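OsmC family peroxiredoxin (Aquifex aeolicus, PDB 2E8E) probably reduces peroxides, organic hydroperoxides among them, as a dimer in which a pair of cysteines cycles between the dithiol and disulfide states. Local coordinates at the interface of chains A and B. Residues are numbered along the deposited sequence; one frame, centred on the assembly and turned at random. Chains: chain A/B, Hypothetical protein Aq_1549.

Contact 1: the interface of chains A and B. Residues chain A 8, 16, 27-28, 34, 37; chain B 40-41, 44-45, 48, 112.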
loop_
_atom_site.group_PDB
_atom_site.type_symbol
_atom_site.label_atom_id
_atom_site.label_comp_id
_atom_site.label_asym_id
_atom_site.label_seq_id
_atom_site.Cartn_x
_atom_site.Cartn_y
_atom_site.Cartn_z
ATOM N N LEU A 8 -13.220 3.855 -2.524
ATOM C CA LEU A 8 -12.748 5.224 -2.398
ATOM C C LEU A 8 -13.738 6.215 -2.979
ATOM O O LEU A 8 -14.430 5.923 -3.953
ATOM C CB LEU A 8 -11.408 5.402 -3.113
ATOM C CG LEU A 8 -10.143 4.904 -2.409
ATOM C CD1 LEU A 8 -10.239 3.409 -2.142
ATOM C CD2 LEU A 8 -8.936 5.223 -3.271
ATOM N N PHE A 16 -8.958 11.172 -1.590
ATOM C CA PHE A 16 -10.048 10.219 -1.426
ATOM C C PHE A 16 -10.255 9.678 -0.027
ATOM O O PHE A 16 -9.291 9.343 0.658
ATOM C CB PHE A 16 -9.809 9.015 -2.342
ATOM C CG PHE A 16 -9.725 9.370 -3.791
ATOM C CD1 PHE A 16 -10.845 9.263 -4.607
ATOM C CD2 PHE A 16 -8.543 9.860 -4.329
ATOM C CE1 PHE A 16 -10.789 9.644 -5.947
ATOM C CE2 PHE A 16 -8.474 10.247 -5.667
ATOM C CZ PHE A 16 -9.605 10.137 -6.476
ATOM N N ALA A 27 -6.623 9.476 1.616
ATOM C CA ALA A 27 -5.410 9.198 0.865
ATOM C C ALA A 27 -5.395 10.008 -0.419
ATOM O O ALA A 27 -6.375 10.024 -1.164
ATOM C CB ALA A 27 -5.336 7.714 0.537
ATOM N N GLY A 28 -4.278 10.675 -0.679
ATOM C CA GLY A 28 -4.182 11.465 -1.888
ATOM C C GLY A 28 -3.373 12.729 -1.711
ATOM O O GLY A 28 -2.588 12.860 -0.776
ATOM N N PRO A 34 -0.038 8.322 -1.320
ATOM C CA PRO A 34 -0.179 6.936 -1.797
ATOM C C PRO A 34 1.093 6.086 -1.789
ATOM O O PRO A 34 1.063 4.927 -1.373
ATOM C CB PRO A 34 -0.755 7.113 -3.199
ATOM C CG PRO A 34 -1.602 8.354 -3.042
ATOM C CD PRO A 34 -0.675 9.264 -2.257
ATOM N N LEU A 37 2.016 5.266 1.616
ATOM C CA LEU A 37 1.106 4.226 2.092
ATOM C C LEU A 37 1.542 2.847 1.600
ATOM O O LEU A 37 1.317 1.844 2.279
ATOM C CB LEU A 37 -0.338 4.509 1.654
ATOM C CG LEU A 37 -1.050 5.588 2.473
ATOM C CD1 LEU A 37 -2.485 5.747 1.988
ATOM C CD2 LEU A 37 -1.034 5.190 3.952
ATOM N N VAL B 40 -5.793 0.391 -1.084
ATOM C CA VAL B 40 -6.021 1.822 -0.909
ATOM C C VAL B 40 -4.899 2.606 -1.594
ATOM O O VAL B 40 -5.151 3.627 -2.240
ATOM C CB VAL B 40 -6.085 2.220 0.594
ATOM C CG1 VAL B 40 -6.076 3.740 0.739
ATOM C CG2 VAL B 40 -7.345 1.650 1.227
ATOM N N SER B 41 -3.663 2.126 -1.463
ATOM C CA SER B 41 -2.522 2.802 -2.084
ATOM C C SER B 41 -2.679 2.825 -3.601
ATOM O O SER B 41 -2.446 3.845 -4.251
ATOM C CB SER B 41 -1.214 2.092 -1.710
ATOM O OG SER B 41 -1.050 2.081 -0.303
ATOM N N SER B 44 -5.835 5.153 -4.554
ATOM C CA SER B 44 -5.599 6.579 -4.377
ATOM C C SER B 44 -4.531 7.107 -5.326
ATOM O O SER B 44 -4.662 8.214 -5.855
ATOM C CB SER B 44 -5.231 6.888 -2.919
ATOM O OG SER B 44 -4.083 6.169 -2.502
ATOM N N CYS B 45 -3.476 6.326 -5.555
ATOM C CA CYS B 45 -2.419 6.758 -6.469
ATOM C C CYS B 45 -3.036 6.972 -7.849
ATOM O O CYS B 45 -2.819 8.006 -8.483
ATOM C CB CYS B 45 -1.317 5.701 -6.566
ATOM S SG CYS B 45 0.148 6.231 -7.505
ATOM N N VAL B 48 -5.589 9.945 -8.033
ATOM C CA VAL B 48 -4.966 11.257 -8.138
ATOM C C VAL B 48 -4.724 11.570 -9.619
ATOM O O VAL B 48 -4.966 12.690 -10.071
ATOM C CB VAL B 48 -3.628 11.294 -7.363
ATOM C CG1 VAL B 48 -2.867 12.578 -7.670
ATOM C CG2 VAL B 48 -3.904 11.199 -5.866
ATOM N N VAL B 112 2.253 3.124 -7.916
ATOM C CA VAL B 112 1.927 1.963 -7.090
ATOM C C VAL B 112 1.469 0.785 -7.949
ATOM O O VAL B 112 1.963 -0.333 -7.805
ATOM C CB VAL B 112 0.818 2.297 -6.055
ATOM C CG1 VAL B 112 0.466 1.051 -5.244
ATOM C CG2 VAL B 112 1.284 3.425 -5.128
#
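The hydroxyl OG of B:Ser44 is pressed between its own helix and chain A. It gives a 2.8 Å hydrogen bond to the carbonyl O of B:Val40 one turn back, with a weak second approach to B:Ser41 O. Meanwhile the ring edge of A:Pro34 reaches it through CG, 3.3 Å from B:Ser44 OG, and the methyl of A:Ala27 closes on B:Ser44 CB at 3.6 Å. No polar bond crosses here. With OG between the backbone N and the carbonyl carbon (chi1 58°), the hydroxyl points back at the preceding turn and bonds within its own helix, 34-56. In this OsmC-family dimer that helix carries B:Cys45, a cysteine that can pair with B:Cys110 in a disulfide but is a thiol in this reduced form. A:Pro34, the first residue of the partner's matching helix, lies over the backbone of B:Cys45, its CB 3.7 Å from B:Cys45 CA. The SG of B:Cys45 is anti to the backbone N (chi1 -172°), which carries the sulfur away from A:Ala27. Strand residues of chain A cover the other flank: methyl CD2 of A:Leu8 meets B:Ser44 N at 3.4 Å, and the ring edge atom CE2 of A:Phe16 comes within 3.7 Å of B:Val48 N. Toward the two-fold axis, B:Ser41 OG packs on A:Leu37 CB at 3.2 Å.

Contact 2: the interface of chains A and B. Residues chain A 6-8; chain B 66-67.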
loop_
_atom_site.group_PDB
_atom_site.type_symbol
_atom_site.label_atom_id
_atom_site.label_comp_id
_atom_site.label_asym_id
_atom_site.label_seq_id
_atom_site.Cartn_x
_atom_site.Cartn_y
_atom_site.Cartn_z
ATOM N N VAL A 6 -12.083 -2.612 -1.011
ATOM C CA VAL A 6 -11.992 -1.273 -0.456
ATOM C C VAL A 6 -12.727 -0.365 -1.426
ATOM O O VAL A 6 -12.860 -0.689 -2.604
ATOM C CB VAL A 6 -10.529 -0.794 -0.280
ATOM C CG1 VAL A 6 -9.803 -1.697 0.723
ATOM C CG2 VAL A 6 -9.815 -0.769 -1.614
ATOM N N GLU A 7 -13.234 0.752 -0.920
ATOM C CA GLU A 7 -13.967 1.694 -1.752
ATOM C C GLU A 7 -13.482 3.103 -1.463
ATOM O O GLU A 7 -13.347 3.500 -0.304
ATOM C CB GLU A 7 -15.474 1.602 -1.475
ATOM C CG GLU A 7 -16.044 0.194 -1.567
ATOM C CD GLU A 7 -17.560 0.166 -1.490
ATOM O OE1 GLU A 7 -18.124 0.866 -0.624
ATOM O OE2 GLU A 7 -18.186 -0.561 -2.291
ATOM N N LEU A 8 -13.220 3.855 -2.524
ATOM C CA LEU A 8 -12.748 5.224 -2.398
ATOM C C LEU A 8 -13.738 6.215 -2.979
ATOM O O LEU A 8 -14.430 5.923 -3.953
ATOM C CB LEU A 8 -11.408 5.402 -3.113
ATOM C CG LEU A 8 -10.143 4.904 -2.409
ATOM C CD1 LEU A 8 -10.239 3.409 -2.142
ATOM C CD2 LEU A 8 -8.936 5.223 -3.271
ATOM N N ILE B 66 -13.965 4.843 -6.624
ATOM C CA ILE B 66 -13.127 3.762 -7.119
ATOM C C ILE B 66 -13.327 2.536 -6.247
ATOM O O ILE B 66 -13.176 2.593 -5.026
ATOM C CB ILE B 66 -11.639 4.161 -7.118
ATOM C CG1 ILE B 66 -11.458 5.494 -7.850
ATOM C CG2 ILE B 66 -10.817 3.083 -7.817
ATOM C CD1 ILE B 66 -10.035 6.033 -7.817
ATOM N N PHE B 67 -13.679 1.426 -6.884
ATOM C CA PHE B 67 -13.925 0.184 -6.177
ATOM C C PHE B 67 -12.858 -0.834 -6.529
ATOM O O PHE B 67 -12.664 -1.162 -7.694
ATOM C CB PHE B 67 -15.307 -0.350 -6.556
ATOM C CG PHE B 67 -16.414 0.628 -6.290
ATOM C CD1 PHE B 67 -16.993 0.718 -5.028
ATOM C CD2 PHE B 67 -16.838 1.501 -7.286
ATOM C CE1 PHE B 67 -17.979 1.671 -4.761
ATOM C CE2 PHE B 67 -17.820 2.455 -7.029
ATOM C CZ PHE B 67 -18.390 2.540 -5.765
#
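B:Phe67 and A:Glu7 hide the most surface here, a pair facing each other across two antiparallel strands, 3-12 of chain A and 63-72 of chain B. The carboxylate comes to the rim of the phenyl ring and not over its face: CD of A:Glu7 lies in the ring plane, and OE2 is 3.2 Å from CD1 of B:Phe67. The carboxylate plane is turned 74° from that of the ring, so one oxygen meets the C-H edge, whose slight positive character may suit the acid. A:Glu7 gets there with a chain that leaves beside its backbone N (chi1 -52°) and runs extended beyond CG, its methylene CG touching CD1 of B:Phe67 at 3.6 Å.

B:Ile66 supplies the backbone link. Its O accepts from A:Leu8 N at 2.8 Å and its N donates to A:Leu8 O at 2.9 Å, a closed pair of hydrogen bonds that joins the N-terminal strand of one subunit to the sheet of the other. Neighbouring residues alternate across the sheet, so A:Leu8 and B:Ile66 point to the side opposite the acid and the ring. There the branched CB of B:Ile66 stands 4.2 Å from A:Leu8 CB.

Contact 3: the interface of chains A and B. Residues chain A 35, 77-80, 119; chain B 109-111, 114-115.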
loop_
_atom_site.group_PDB
_atom_site.type_symbol
_atom_site.label_atom_id
_atom_site.label_comp_id
_atom_site.label_asym_id
_atom_site.label_seq_id
_atom_site.Cartn_x
_atom_site.Cartn_y
_atom_site.Cartn_z
ATOM N N MET A 35 2.203 6.644 -2.250
ATOM C CA MET A 35 3.446 5.888 -2.271
ATOM C C MET A 35 4.001 5.675 -0.863
ATOM O O MET A 35 4.671 4.674 -0.603
ATOM C CB MET A 35 4.461 6.560 -3.193
ATOM C CG MET A 35 4.233 6.190 -4.673
ATOM S SD MET A 35 4.699 4.475 -5.121
ATOM C CE MET A 35 6.393 4.783 -5.608
ATOM N N PRO A 77 6.335 5.483 -15.177
ATOM C CA PRO A 77 5.833 5.627 -13.804
ATOM C C PRO A 77 6.996 5.701 -12.811
ATOM O O PRO A 77 7.972 4.961 -12.926
ATOM C CB PRO A 77 4.969 4.380 -13.621
ATOM C CG PRO A 77 5.664 3.367 -14.466
ATOM C CD PRO A 77 5.993 4.156 -15.720
ATOM N N LYS A 78 6.878 6.594 -11.834
ATOM C CA LYS A 78 7.931 6.797 -10.851
ATOM C C LYS A 78 7.923 5.771 -9.725
ATOM O O LYS A 78 7.760 6.106 -8.553
ATOM C CB LYS A 78 7.835 8.217 -10.294
ATOM C CG LYS A 78 7.970 9.278 -11.389
ATOM C CD LYS A 78 8.017 10.683 -10.819
ATOM C CE LYS A 78 8.303 11.692 -11.922
ATOM N NZ LYS A 78 8.407 13.083 -11.403
ATOM N N ILE A 79 8.108 4.512 -10.103
ATOM C CA ILE A 79 8.133 3.412 -9.150
ATOM C C ILE A 79 9.384 3.493 -8.281
ATOM O O ILE A 79 10.315 4.238 -8.581
ATOM C CB ILE A 79 8.175 2.052 -9.879
ATOM C CG1 ILE A 79 9.442 1.969 -10.738
ATOM C CG2 ILE A 79 6.929 1.872 -10.741
ATOM C CD1 ILE A 79 9.647 0.634 -11.419
ATOM N N TYR A 80 9.402 2.726 -7.197
ATOM C CA TYR A 80 10.581 2.679 -6.340
ATOM C C TYR A 80 11.606 1.783 -7.027
ATOM O O TYR A 80 11.342 0.602 -7.258
ATOM C CB TYR A 80 10.251 2.064 -4.978
ATOM C CG TYR A 80 9.416 2.933 -4.071
ATOM C CD1 TYR A 80 9.827 4.222 -3.734
ATOM C CD2 TYR A 80 8.231 2.451 -3.520
ATOM C CE1 TYR A 80 9.079 5.008 -2.862
ATOM C CE2 TYR A 80 7.472 3.225 -2.652
ATOM C CZ TYR A 80 7.904 4.502 -2.325
ATOM O OH TYR A 80 7.163 5.258 -1.453
ATOM N N SER A 119 9.782 -5.899 -9.193
ATOM C CA SER A 119 9.910 -4.619 -9.872
ATOM C C SER A 119 10.872 -3.657 -9.189
ATOM O O SER A 119 11.025 -2.530 -9.646
ATOM C CB SER A 119 8.538 -3.943 -9.995
ATOM O OG SER A 119 7.663 -4.681 -10.837
ATOM N N TYR B 109 1.183 6.681 -15.605
ATOM C CA TYR B 109 1.410 7.468 -14.400
ATOM C C TYR B 109 1.349 6.810 -13.025
ATOM O O TYR B 109 2.098 7.195 -12.130
ATOM C CB TYR B 109 0.460 8.662 -14.401
ATOM C CG TYR B 109 0.726 9.634 -15.528
ATOM C CD1 TYR B 109 1.871 10.425 -15.532
ATOM C CD2 TYR B 109 -0.158 9.746 -16.601
ATOM C CE1 TYR B 109 2.132 11.307 -16.578
ATOM C CE2 TYR B 109 0.094 10.624 -17.650
ATOM C CZ TYR B 109 1.239 11.399 -17.631
ATOM O OH TYR B 109 1.494 12.268 -18.665
ATOM N N CYS B 110 0.471 5.832 -12.847
ATOM C CA CYS B 110 0.324 5.214 -11.532
ATOM C C CYS B 110 1.530 4.404 -11.072
ATOM O O CYS B 110 1.747 3.276 -11.523
ATOM C CB CYS B 110 -0.922 4.337 -11.500
ATOM S SG CYS B 110 -1.370 3.850 -9.816
ATOM N N SER B 111 2.297 4.980 -10.148
ATOM C CA SER B 111 3.496 4.330 -9.630
ATOM C C SER B 111 3.220 3.062 -8.827
ATOM O O SER B 111 3.880 2.042 -9.029
ATOM C CB SER B 111 4.296 5.312 -8.765
ATOM O OG SER B 111 4.748 6.418 -9.530
ATOM N N ALA B 114 2.026 0.184 -11.088
ATOM C CA ALA B 114 3.104 -0.296 -11.947
ATOM C C ALA B 114 3.982 -1.318 -11.231
ATOM O O ALA B 114 4.524 -2.229 -11.858
ATOM C CB ALA B 114 3.962 0.873 -12.411
ATOM N N MET B 115 4.112 -1.168 -9.920
ATOM C CA MET B 115 4.947 -2.074 -9.139
ATOM C C MET B 115 4.360 -3.460 -8.890
ATOM O O MET B 115 5.106 -4.425 -8.727
ATOM C CB MET B 115 5.320 -1.427 -7.802
ATOM C CG MET B 115 6.304 -0.269 -7.947
ATOM S SD MET B 115 6.973 0.324 -6.379
ATOM C CE MET B 115 8.121 -0.939 -6.024
#
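B:Met115 starts with CG anti to its carbonyl carbon (chi1 -70°), runs straight through chi2 and then bends at chi3 (76°), a course that lays its thioether along A:Ile79 and A:Tyr80. On the way CG packs on CB of A:Ile79 at 3.6 Å. The sulfur SD then takes a weak hydrogen bond from A:Tyr80 N at 3.5 Å, while CE rests beside the CB of the tyrosine. The residue before it, B:Ala114, has its methyl caught between CG2 of A:Ile79, 3.5 Å from B:Ala114 CB, and the ring of A:Pro77, which follows a cis peptide bond. One turn back, B:Ser111 sends its hydroxyl to the backbone of A:Lys78: OG lies 3.2 Å from A:Lys78 O, to which it could donate only from beside the C=O, and 3.1 Å from A:Lys78 N, whose N-H is turned well aside; either bond would be poor in geometry.

Behind this layer A:Tyr80 shapes A:Met35. Its OH donates to A:Met35 O at 2.7 Å, standing 73° out of the carbonyl plane, and its ring face receives A:Met35 CE over the centre. That methyl and its sulfur also back onto CB of B:Ser111. At the far end A:Ser119 OG makes a weak bond to B:Met115 O. The loop of chain A thereby braces the short helix directly after B:Cys110, and probably helps hold this redox cysteine near B:Cys45.

Contact 4: the interface of chains A and B. Residues chain A 34, 38, 41, 112, 115-116; chain B 34, 38, 41, 112, 115-116.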
loop_
_atom_site.group_PDB
_atom_site.type_symbol
_atom_site.label_atom_id
_atom_site.label_comp_id
_atom_site.label_asym_id
_atom_site.label_seq_id
_atom_site.Cartn_x
_atom_site.Cartn_y
_atom_site.Cartn_z
ATOM N N PRO A 34 -0.038 8.322 -1.320
ATOM C CA PRO A 34 -0.179 6.936 -1.797
ATOM C C PRO A 34 1.093 6.086 -1.789
ATOM O O PRO A 34 1.063 4.927 -1.373
ATOM C CB PRO A 34 -0.755 7.113 -3.199
ATOM C CG PRO A 34 -1.602 8.354 -3.042
ATOM C CD PRO A 34 -0.675 9.264 -2.257
ATOM N N LEU A 38 2.163 2.785 0.425
ATOM C CA LEU A 38 2.637 1.494 -0.066
ATOM C C LEU A 38 3.726 0.997 0.886
ATOM O O LEU A 38 3.766 -0.185 1.238
ATOM C CB LEU A 38 3.200 1.611 -1.493
ATOM C CG LEU A 38 3.926 0.353 -1.999
ATOM C CD1 LEU A 38 2.963 -0.834 -1.980
ATOM C CD2 LEU A 38 4.458 0.578 -3.408
ATOM N N SER A 41 2.142 -0.317 3.923
ATOM C CA SER A 41 1.534 -1.627 3.681
ATOM C C SER A 41 2.594 -2.724 3.739
ATOM O O SER A 41 2.389 -3.778 4.343
ATOM C CB SER A 41 0.842 -1.649 2.312
ATOM O OG SER A 41 -0.157 -0.646 2.255
ATOM N N VAL A 112 2.258 -8.486 0.622
ATOM C CA VAL A 112 2.472 -7.192 -0.024
ATOM C C VAL A 112 3.858 -7.116 -0.664
ATOM O O VAL A 112 3.996 -6.750 -1.831
ATOM C CB VAL A 112 2.316 -6.022 0.987
ATOM C CG1 VAL A 112 2.596 -4.690 0.293
ATOM C CG2 VAL A 112 0.907 -6.028 1.587
ATOM N N MET A 115 4.457 -9.017 -3.936
ATOM C CA MET A 115 3.881 -8.418 -5.135
ATOM C C MET A 115 4.730 -7.343 -5.806
ATOM O O MET A 115 4.632 -7.149 -7.018
ATOM C CB MET A 115 2.491 -7.856 -4.826
ATOM C CG MET A 115 1.444 -8.939 -4.580
ATOM S SD MET A 115 -0.248 -8.316 -4.494
ATOM C CE MET A 115 -0.570 -8.035 -6.184
ATOM N N VAL A 116 5.567 -6.649 -5.045
ATOM C CA VAL A 116 6.387 -5.600 -5.646
ATOM C C VAL A 116 7.841 -6.003 -5.833
ATOM O O VAL A 116 8.587 -5.341 -6.552
ATOM C CB VAL A 116 6.332 -4.295 -4.815
ATOM C CG1 VAL A 116 4.891 -3.835 -4.673
ATOM C CG2 VAL A 116 6.971 -4.505 -3.453
ATOM N N PRO B 34 -3.063 -4.636 6.334
ATOM C CA PRO B 34 -2.016 -4.327 5.346
ATOM C C PRO B 34 -2.385 -4.550 3.878
ATOM O O PRO B 34 -2.087 -3.710 3.028
ATOM C CB PRO B 34 -0.851 -5.204 5.796
ATOM C CG PRO B 34 -1.029 -5.227 7.296
ATOM C CD PRO B 34 -2.523 -5.464 7.427
ATOM N N LEU B 38 -2.893 -1.917 0.755
ATOM C CA LEU B 38 -2.252 -1.952 -0.556
ATOM C C LEU B 38 -3.285 -1.521 -1.599
ATOM O O LEU B 38 -2.977 -0.753 -2.514
ATOM C CB LEU B 38 -1.728 -3.360 -0.886
ATOM C CG LEU B 38 -1.246 -3.540 -2.336
ATOM C CD1 LEU B 38 -0.116 -2.550 -2.623
ATOM C CD2 LEU B 38 -0.765 -4.967 -2.562
ATOM N N SER B 41 -3.663 2.126 -1.463
ATOM C CA SER B 41 -2.522 2.802 -2.084
ATOM C C SER B 41 -2.679 2.825 -3.601
ATOM O O SER B 41 -2.446 3.845 -4.251
ATOM C CB SER B 41 -1.214 2.092 -1.710
ATOM O OG SER B 41 -1.050 2.081 -0.303
ATOM N N VAL B 112 2.253 3.124 -7.916
ATOM C CA VAL B 112 1.927 1.963 -7.090
ATOM C C VAL B 112 1.469 0.785 -7.949
ATOM O O VAL B 112 1.963 -0.333 -7.805
ATOM C CB VAL B 112 0.818 2.297 -6.055
ATOM C CG1 VAL B 112 0.466 1.051 -5.244
ATOM C CG2 VAL B 112 1.284 3.425 -5.128
ATOM N N MET B 115 4.112 -1.168 -9.920
ATOM C CA MET B 115 4.947 -2.074 -9.139
ATOM C C MET B 115 4.360 -3.460 -8.890
ATOM O O MET B 115 5.106 -4.425 -8.727
ATOM C CB MET B 115 5.320 -1.427 -7.802
ATOM C CG MET B 115 6.304 -0.269 -7.947
ATOM S SD MET B 115 6.973 0.324 -6.379
ATOM C CE MET B 115 8.121 -0.939 -6.024
ATOM N N VAL B 116 3.037 -3.577 -8.867
ATOM C CA VAL B 116 2.434 -4.884 -8.617
ATOM C C VAL B 116 1.870 -5.538 -9.868
ATOM O O VAL B 116 1.570 -6.731 -9.871
ATOM C CB VAL B 116 1.315 -4.795 -7.550
ATOM C CG1 VAL B 116 1.875 -4.206 -6.266
ATOM C CG2 VAL B 116 0.154 -3.963 -8.068
#
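A:Val116 and B:Val116 meet methyl to methyl on the two-fold axis, CG1 to CG1 at 3.4 Å, tighter than ordinary carbon packing. They belong to the ends of the two short helices 111-116, which in this OsmC-family fold follow directly after the second redox cysteine. Each valine turns CG1 anti to its carbonyl carbon (chi1 -57°), directing that methyl at its twin. Close by, A:Leu38 and B:Leu38 run alongside each other, pointing the same way, with CD1 against CD1 at 3.6 Å.

The methionines fill in around both pairs. SD of A:Met115 lies 3.9 Å from CD2 of B:Leu38, and its CE reaches CB of B:Val116 at 4.0 Å; the symmetry mates do the same in reverse. Thus every methionine bridges from the opposite leucine to the opposite valine. The carbonyl oxygens of A:Met115 and B:Met115 also approach to 3.3 Å. Both can only accept, so no bond joins them, and the two partly negative oxygens probably repel each other mildly.

Farther out, the leucines are set by helix 34-56: CG of A:Leu38 is anti to the backbone N (chi1 171°), which throws the branch toward the axis. At the base of that side chain the partner serine closes in, A:Leu38 N being 3.4 Å from B:Ser41 OG, a contact and not a hydrogen bond. A:Val112 CG2 stands 4.1 Å from B:Pro34 O at the rim.

Contact 4 straddles the two-fold axis, and the centres of the C-alpha atoms of contacts 1 and 3 each lie about 10 Å from that of contact 4. Helix 34-56 runs through both contact 1 and contact 4, which share A:Pro34, B:Ser41 and B:Val112; B:Met115 ties contact 3 to contact 4. Contact 2 lies about 10 Å from contact 1, with which it shares A:Leu8, but about 20 Å from contact 3. Exchanged strands at the outside and paired helices at the middle suggest an intimate dimer, with B:Cys45 in contact 1 and B:Cys110 in contact 3 both placed at the subunit boundary.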